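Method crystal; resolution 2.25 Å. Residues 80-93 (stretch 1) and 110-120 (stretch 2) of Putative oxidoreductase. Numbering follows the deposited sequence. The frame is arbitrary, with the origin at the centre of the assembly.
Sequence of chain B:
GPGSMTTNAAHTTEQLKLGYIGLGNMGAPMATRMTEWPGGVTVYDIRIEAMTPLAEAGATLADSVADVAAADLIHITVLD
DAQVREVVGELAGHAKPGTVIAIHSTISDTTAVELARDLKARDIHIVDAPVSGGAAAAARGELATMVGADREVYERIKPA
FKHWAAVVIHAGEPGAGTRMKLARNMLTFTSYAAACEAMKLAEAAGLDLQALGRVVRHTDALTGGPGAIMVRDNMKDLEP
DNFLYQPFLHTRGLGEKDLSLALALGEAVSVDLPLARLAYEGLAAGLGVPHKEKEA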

ATOM      1  N   ASP B  80     -26.455   0.042  -5.104  1.00 31.71           N
ATOM      2  CA  ASP B  80     -26.097  -0.162  -6.515  1.00 32.34           C
ATOM      3  C   ASP B  80     -26.719   0.895  -7.440  1.00 32.69           C
ATOM      4  O   ASP B  80     -27.471   1.754  -6.977  1.00 32.35           O
ATOM      5  CB  ASP B  80     -26.511  -1.579  -6.949  1.00 33.35           C
ATOM      6  CG  ASP B  80     -28.001  -1.867  -6.724  1.00 33.96           C
ATOM      7  OD1 ASP B  80     -28.831  -0.936  -6.805  1.00 33.71           O
ATOM      8  OD2 ASP B  80     -28.344  -3.043  -6.478  1.00 34.78           O
ATOM      9  N   ASP B  81     -26.402   0.828  -8.738  1.00 33.59           N
ATOM     10  CA  ASP B  81     -26.941   1.777  -9.734  1.00 34.23           C
ATOM     11  C   ASP B  81     -28.453   1.880  -9.671  1.00 34.78           C
ATOM     12  O   ASP B  81     -29.001   2.977  -9.562  1.00 34.68           O
ATOM     13  CB  ASP B  81     -26.588   1.362 -11.167  1.00 35.19           C
ATOM     14  CG  ASP B  81     -25.149   1.618 -11.513  1.00 35.72           C
ATOM     15  OD1 ASP B  81     -24.889   2.453 -12.408  1.00 36.62           O
ATOM     16  OD2 ASP B  81     -24.276   0.981 -10.888  1.00 37.06           O
ATOM     17  N   ALA B  82     -29.113   0.729  -9.766  1.00 35.67           N
ATOM     18  CA  ALA B  82     -30.572   0.669  -9.825  1.00 36.51           C
ATOM     19  C   ALA B  82     -31.201   1.500  -8.715  1.00 36.07           C
ATOM     20  O   ALA B  82     -32.136   2.261  -8.959  1.00 36.49           O
ATOM     21  CB  ALA B  82     -31.050  -0.775  -9.743  1.00 37.31           C
ATOM     22  N   GLN B  83     -30.672   1.360  -7.502  1.00 35.62           N
ATOM     23  CA  GLN B  83     -31.171   2.106  -6.344  1.00 35.27           C
ATOM     24  C   GLN B  83     -30.817   3.594  -6.404  1.00 34.68           C
ATOM     25  O   GLN B  83     -31.614   4.433  -5.980  1.00 34.61           O
ATOM     26  CB  GLN B  83     -30.664   1.485  -5.036  1.00 34.92           C
ATOM     27  CG  GLN B  83     -31.478   0.278  -4.581  1.00 36.13           C
ATOM     28  CD  GLN B  83     -30.878  -0.427  -3.373  1.00 36.52           C
ATOM     29  OE1 GLN B  83     -30.375   0.214  -2.447  1.00 36.31           O
ATOM     30  NE2 GLN B  83     -30.938  -1.757  -3.374  1.00 37.39           N
ATOM     31  N   VAL B  84     -29.634   3.924  -6.924  1.00 34.30           N
ATOM     32  CA  VAL B  84     -29.254   5.326  -7.110  1.00 33.96           C
ATOM     33  C   VAL B  84     -30.228   6.005  -8.072  1.00 34.78           C
ATOM     34  O   VAL B  84     -30.758   7.074  -7.771  1.00 34.63           O
ATOM     35  CB  VAL B  84     -27.807   5.485  -7.637  1.00 33.59           C
ATOM     36  CG1 VAL B  84     -27.545   6.927  -8.060  1.00 33.20           C
ATOM     37  CG2 VAL B  84     -26.802   5.049  -6.576  1.00 32.93           C
ATOM     38  N   ARG B  85     -30.469   5.365  -9.215  1.00 35.76           N
ATOM     39  CA  ARG B  85     -31.423   5.875 -10.202  1.00 36.81           C
ATOM     40  C   ARG B  85     -32.805   6.135  -9.598  1.00 37.22           C
ATOM     41  O   ARG B  85     -33.433   7.149  -9.903  1.00 37.58           O
ATOM     42  CB  ARG B  85     -31.532   4.916 -11.395  1.00 37.87           C
ATOM     43  CG  ARG B  85     -30.339   4.989 -12.334  1.00 38.04           C
ATOM     44  CD  ARG B  85     -30.275   3.815 -13.295  1.00 39.39           C
ATOM     45  NE  ARG B  85     -29.024   3.821 -14.054  1.00 39.77           N
ATOM     46  CZ  ARG B  85     -28.786   4.560 -15.138  1.00 40.64           C
ATOM     47  NH1 ARG B  85     -29.716   5.373 -15.633  1.00 41.39           N
ATOM     48  NH2 ARG B  85     -27.604   4.481 -15.739  1.00 40.59           N
ATOM     49  N   GLU B  86     -33.266   5.236  -8.731  1.00 37.33           N
ATOM     50  CA  GLU B  86     -34.586   5.383  -8.114  1.00 37.88           C
ATOM     51  C   GLU B  86     -34.667   6.547  -7.127  1.00 36.98           C
ATOM     52  O   GLU B  86     -35.615   7.328  -7.174  1.00 37.45           O
ATOM     53  CB  GLU B  86     -35.019   4.093  -7.416  1.00 38.44           C
ATOM     54  CG  GLU B  86     -36.418   4.192  -6.810  1.00 39.89           C
ATOM     55  CD  GLU B  86     -37.072   2.842  -6.618  1.00 42.02           C
ATOM     56  OE1 GLU B  86     -38.185   2.635  -7.153  1.00 43.84           O
ATOM     57  OE2 GLU B  86     -36.466   1.989  -5.934  1.00 42.53           O
ATOM     58  N   VAL B  87     -33.691   6.652  -6.228  1.00 35.81           N
ATOM     59  CA  VAL B  87     -33.688   7.720  -5.229  1.00 35.07           C
ATOM     60  C   VAL B  87     -33.658   9.098  -5.895  1.00 35.07           C
ATOM     61  O   VAL B  87     -34.439   9.978  -5.531  1.00 35.27           O
ATOM     62  CB  VAL B  87     -32.507   7.585  -4.235  1.00 34.17           C
ATOM     63  CG1 VAL B  87     -32.395   8.820  -3.349  1.00 33.39           C
ATOM     64  CG2 VAL B  87     -32.669   6.329  -3.383  1.00 34.20           C
ATOM     65  N   VAL B  88     -32.779   9.278  -6.882  1.00 34.81           N
ATOM     66  CA  VAL B  88     -32.681  10.566  -7.577  1.00 34.97           C
ATOM     67  C   VAL B  88     -33.963  10.842  -8.365  1.00 36.02           C
ATOM     68  O   VAL B  88     -34.417  11.983  -8.434  1.00 36.35           O
ATOM     69  CB  VAL B  88     -31.439  10.673  -8.515  1.00 34.71           C
ATOM     70  CG1 VAL B  88     -30.184  10.135  -7.829  1.00 33.65           C
ATOM     71  CG2 VAL B  88     -31.680   9.962  -9.845  1.00 35.82           C
ATOM     72  N   GLY B  89     -34.545   9.794  -8.947  1.00 36.71           N
ATOM     73  CA  GLY B  89     -35.839   9.893  -9.623  1.00 37.86           C
ATOM     74  C   GLY B  89     -36.956  10.347  -8.696  1.00 38.14           C
ATOM     75  O   GLY B  89     -37.840  11.097  -9.104  1.00 39.00           O
ATOM     76  N   GLU B  90     -36.909   9.889  -7.447  1.00 37.61           N
ATOM     77  CA  GLU B  90     -37.861  10.304  -6.413  1.00 37.88           C
ATOM     78  C   GLU B  90     -37.578  11.741  -5.964  1.00 37.56           C
ATOM     79  O   GLU B  90     -38.501  12.540  -5.802  1.00 38.27           O
ATOM     80  CB  GLU B  90     -37.797   9.332  -5.223  1.00 37.47           C
ATOM     81  CG  GLU B  90     -38.557   9.751  -3.957  1.00 37.82           C
ATOM     82  CD  GLU B  90     -40.066   9.582  -4.056  1.00 39.30           C
ATOM     83  OE1 GLU B  90     -40.567   9.179  -5.127  1.00 40.27           O
ATOM     84  OE2 GLU B  90     -40.755   9.852  -3.047  1.00 39.66           O
ATOM     85  N   LEU B  91     -36.299  12.057  -5.761  1.00 36.62           N
ATOM     86  CA  LEU B  91     -35.874  13.414  -5.391  1.00 36.34           C
ATOM     87  C   LEU B  91     -36.185  14.457  -6.473  1.00 37.06           C
ATOM     88  O   LEU B  91     -36.478  15.612  -6.159  1.00 37.17           O
ATOM     89  CB  LEU B  91     -34.367  13.444  -5.104  1.00 35.24           C
ATOM     90  CG  LEU B  91     -33.850  12.755  -3.839  1.00 34.57           C
ATOM     91  CD1 LEU B  91     -32.326  12.694  -3.864  1.00 33.60           C
ATOM     92  CD2 LEU B  91     -34.341  13.470  -2.591  1.00 34.41           C
ATOM     93  N   ALA B  92     -36.114  14.041  -7.737  1.00 37.55           N
ATOM     94  CA  ALA B  92     -36.225  14.956  -8.880  1.00 38.37           C
ATOM     95  C   ALA B  92     -37.566  15.688  -8.953  1.00 39.60           C
ATOM     96  O   ALA B  92     -37.632  16.813  -9.454  1.00 40.11           O
ATOM     97  CB  ALA B  92     -35.966  14.204 -10.184  1.00 38.68           C
ATOM     98  N   GLY B  93     -38.623  15.051  -8.455  1.00 40.22           N
ATOM     99  CA  GLY B  93     -39.958  15.655  -8.436  1.00 41.51           C
ATOM    100  C   GLY B  93     -40.230  16.581  -7.258  1.00 41.46           C
ATOM    101  O   GLY B  93     -41.293  17.201  -7.199  1.00 42.50           O
ATOM    102  N   THR B 110     -21.241   5.995 -16.986  1.00 38.79           N
ATOM    103  CA  THR B 110     -22.316   6.552 -17.813  1.00 39.57           C
ATOM    104  C   THR B 110     -23.569   6.914 -17.004  1.00 39.19           C
ATOM    105  O   THR B 110     -24.359   7.750 -17.438  1.00 39.49           O
ATOM    106  CB  THR B 110     -22.699   5.614 -18.980  1.00 40.92           C
ATOM    107  OG1 THR B 110     -22.677   4.253 -18.535  1.00 41.31           O
ATOM    108  CG2 THR B 110     -21.726   5.780 -20.142  1.00 41.56           C
ATOM    109  N   THR B 111     -23.747   6.302 -15.833  1.00 38.53           N
ATOM    110  CA  THR B 111     -24.901   6.601 -14.977  1.00 38.21           C
ATOM    111  C   THR B 111     -24.907   8.060 -14.528  1.00 37.78           C
ATOM    112  O   THR B 111     -25.951   8.713 -14.547  1.00 37.91           O
ATOM    113  CB  THR B 111     -24.941   5.691 -13.728  1.00 37.60           C
ATOM    114  OG1 THR B 111     -25.221   4.345 -14.129  1.00 38.11           O
ATOM    115  CG2 THR B 111     -26.012   6.151 -12.749  1.00 36.98           C
ATOM    116  N   ALA B 112     -23.741   8.563 -14.135  1.00 37.35           N
ATOM    117  CA  ALA B 112     -23.611   9.946 -13.672  1.00 37.15           C
ATOM    118  C   ALA B 112     -23.953  10.934 -14.782  1.00 38.10           C
ATOM    119  O   ALA B 112     -24.676  11.904 -14.556  1.00 38.16           O
ATOM    120  CB  ALA B 112     -22.200  10.207 -13.149  1.00 36.39           C
ATOM    121  N   VAL B 113     -23.428  10.674 -15.976  1.00 39.24           N
ATOM    122  CA  VAL B 113     -23.707  11.497 -17.155  1.00 40.48           C
ATOM    123  C   VAL B 113     -25.201  11.506 -17.494  1.00 41.63           C
ATOM    124  O   VAL B 113     -25.773  12.565 -17.762  1.00 42.18           O
ATOM    125  CB  VAL B 113     -22.910  11.004 -18.387  1.00 41.20           C
ATOM    126  CG1 VAL B 113     -23.296  11.792 -19.633  1.00 42.42           C
ATOM    127  CG2 VAL B 113     -21.411  11.110 -18.135  1.00 40.64           C
ATOM    128  N   GLU B 114     -25.822  10.327 -17.478  1.00 42.30           N
ATOM    129  CA  GLU B 114     -27.245  10.188 -17.811  1.00 43.58           C
ATOM    130  C   GLU B 114     -28.150  10.997 -16.893  1.00 43.44           C
ATOM    131  O   GLU B 114     -28.999  11.759 -17.363  1.00 44.19           O
ATOM    132  CB  GLU B 114     -27.677   8.723 -17.748  1.00 43.98           C
ATOM    133  CG  GLU B 114     -27.302   7.908 -18.963  1.00 45.34           C
ATOM    134  CD  GLU B 114     -27.874   6.504 -18.908  1.00 46.58           C
ATOM    135  OE1 GLU B 114     -27.086   5.538 -18.977  1.00 46.82           O
ATOM    136  OE2 GLU B 114     -29.113   6.368 -18.786  1.00 47.40           O
ATOM    137  N   LEU B 115     -27.977  10.816 -15.587  1.00 42.65           N
ATOM    138  CA  LEU B 115     -28.794  11.518 -14.603  1.00 42.56           C
ATOM    139  C   LEU B 115     -28.561  13.028 -14.688  1.00 42.89           C
ATOM    140  O   LEU B 115     -29.490  13.811 -14.502  1.00 43.14           O
ATOM    141  CB  LEU B 115     -28.517  10.996 -13.189  1.00 41.48           C
ATOM    142  CG  LEU B 115     -28.885   9.527 -12.936  1.00 41.47           C
ATOM    143  CD1 LEU B 115     -28.360   9.066 -11.584  1.00 40.19           C
ATOM    144  CD2 LEU B 115     -30.393   9.311 -13.027  1.00 42.01           C
ATOM    145  N   ALA B 116     -27.328  13.429 -14.988  1.00 43.08           N
ATOM    146  CA  ALA B 116     -27.010  14.842 -15.207  1.00 43.68           C
ATOM    147  C   ALA B 116     -27.829  15.417 -16.363  1.00 45.39           C
ATOM    148  O   ALA B 116     -28.406  16.498 -16.242  1.00 45.82           O
ATOM    149  CB  ALA B 116     -25.521  15.022 -15.471  1.00 43.22           C
ATOM    150  N   ARG B 117     -27.882  14.682 -17.473  1.00 46.72           N
ATOM    151  CA  ARG B 117     -28.677  15.082 -18.637  1.00 48.54           C
ATOM    152  C   ARG B 117     -30.178  15.012 -18.347  1.00 49.52           C
ATOM    153  O   ARG B 117     -30.930  15.904 -18.743  1.00 50.48           O
ATOM    154  CB  ARG B 117     -28.339  14.207 -19.848  1.00 49.36           C
ATOM    155  N   ASP B 118     -30.605  13.948 -17.666  1.00 49.54           N
ATOM    156  CA  ASP B 118     -32.002  13.794 -17.236  1.00 50.37           C
ATOM    157  C   ASP B 118     -32.509  14.996 -16.446  1.00 50.37           C
ATOM    158  O   ASP B 118     -33.628  15.460 -16.662  1.00 51.41           O
ATOM    159  CB  ASP B 118     -32.169  12.553 -16.344  1.00 49.78           C
ATOM    160  CG  ASP B 118     -32.253  11.254 -17.132  1.00 50.58           C
ATOM    161  OD1 ASP B 118     -32.532  10.211 -16.500  1.00 50.80           O
ATOM    162  OD2 ASP B 118     -32.043  11.263 -18.363  1.00 51.53           O
ATOM    163  N   LEU B 119     -31.680  15.486 -15.526  1.00 49.48           N
ATOM    164  CA  LEU B 119     -32.109  16.480 -14.543  1.00 49.32           C
ATOM    165  C   LEU B 119     -31.775  17.927 -14.909  1.00 49.69           C
ATOM    166  O   LEU B 119     -32.138  18.843 -14.168  1.00 49.62           O
ATOM    167  CB  LEU B 119     -31.499  16.162 -13.175  1.00 48.03           C
ATOM    168  CG  LEU B 119     -31.826  14.814 -12.523  1.00 47.66           C
ATOM    169  CD1 LEU B 119     -31.209  14.758 -11.135  1.00 46.49           C
ATOM    170  CD2 LEU B 119     -33.325  14.571 -12.447  1.00 48.66           C
ATOM    171  N   LYS B 120     -31.087  18.141 -16.029  1.00 50.13           N
ATOM    172  CA  LYS B 120     -30.776  19.498 -16.486  1.00 50.61           C
ATOM    173  C   LYS B 120     -32.055  20.328 -16.594  1.00 51.66           C
ATOM    174  O   LYS B 120     -32.063  21.518 -16.276  1.00 51.85           O
ATOM    175  CB  LYS B 120     -30.054  19.466 -17.834  1.00 51.27           C
TER

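Two helices run side by side in the same direction here, their N-to-C axes only 15° from parallel and 11.4 Å apart at closest approach. That spacing is wide for helices in contact, and Leu115 and Leu119 are among the side chains that point into it. The first two register pairs keep one offset: the CA atoms of Asp81 and Thr111 lie 7.4 Å apart, and one turn later those of Arg85 and Leu115 lie 7.6 Å apart. Near the far end the register has slipped by three residues, and the CA atoms of Ala92 and Leu119 come within 7.2 Å, where a methyl group meets a leucine. Each helix carries the usual i to i+4 backbone bonds, and the first is capped by Asp80, whose OD1 accepts from the N of Gln83 at 3.0 Å. The cap occupies one of the amide groups that lack a carbonyl partner in the first turn, and it does so without taking part in the contact between the helices.

The side chains sort by position along the pair, polar at the N-terminal end and apolar toward the C-terminal end. Thr111 is the polar hub. Its CA-to-CB bond points toward the first helix, and its OG1 donates to OD1 of Asp81 at 2.6 Å, a short bond to a carboxylate. The CB of Asp81 leaves its helix sideways, but an m rotamer brings the carboxylate back within reach. The same Thr111 OG1 accepts from NH2 of Arg85 at 2.9 Å, although an angle of 129° at the hydrogen makes this bond weak. One hydroxyl thus serves both as donor and as acceptor to residues a turn apart on the partner helix.

Arg85 also starts out sideways, yet its long chain, m at chi1 and t at chi2 and chi3, carries the guanidinium back to the second helix. There it forms a salt bridge with Glu114: NH1 to OE2 and NH2 to OE1 are both 3.4 Å, with good angles but lengths that make both hydrogen bonds weak. The carboxylate meets the guanidinium at its edge, while CG2 of Thr111 lies over one face. The threonine therefore offers its hydroxyl to the arginine's nitrogen and its methyl to the flat surface of the group.

Leu115 and Thr111 lose the most area to the first helix among the residues of their own. In its m,t rotamer, Leu115 packs both methyls on CG2 of Val88, CD2 at 3.5 Å and CD1 at 3.8 Å, while CD1 also reaches CG1 of Val84 at 4.2 Å. A turn beyond, Leu119 repeats the same rotamer and places CD2 3.5 Å from CB of Ala92. The pattern is legible as a rule: Thr111, Leu115 and Leu119, spaced by four, form a stripe facing the neighbour, and Val84, Val88 and Ala92 answer with the same spacing.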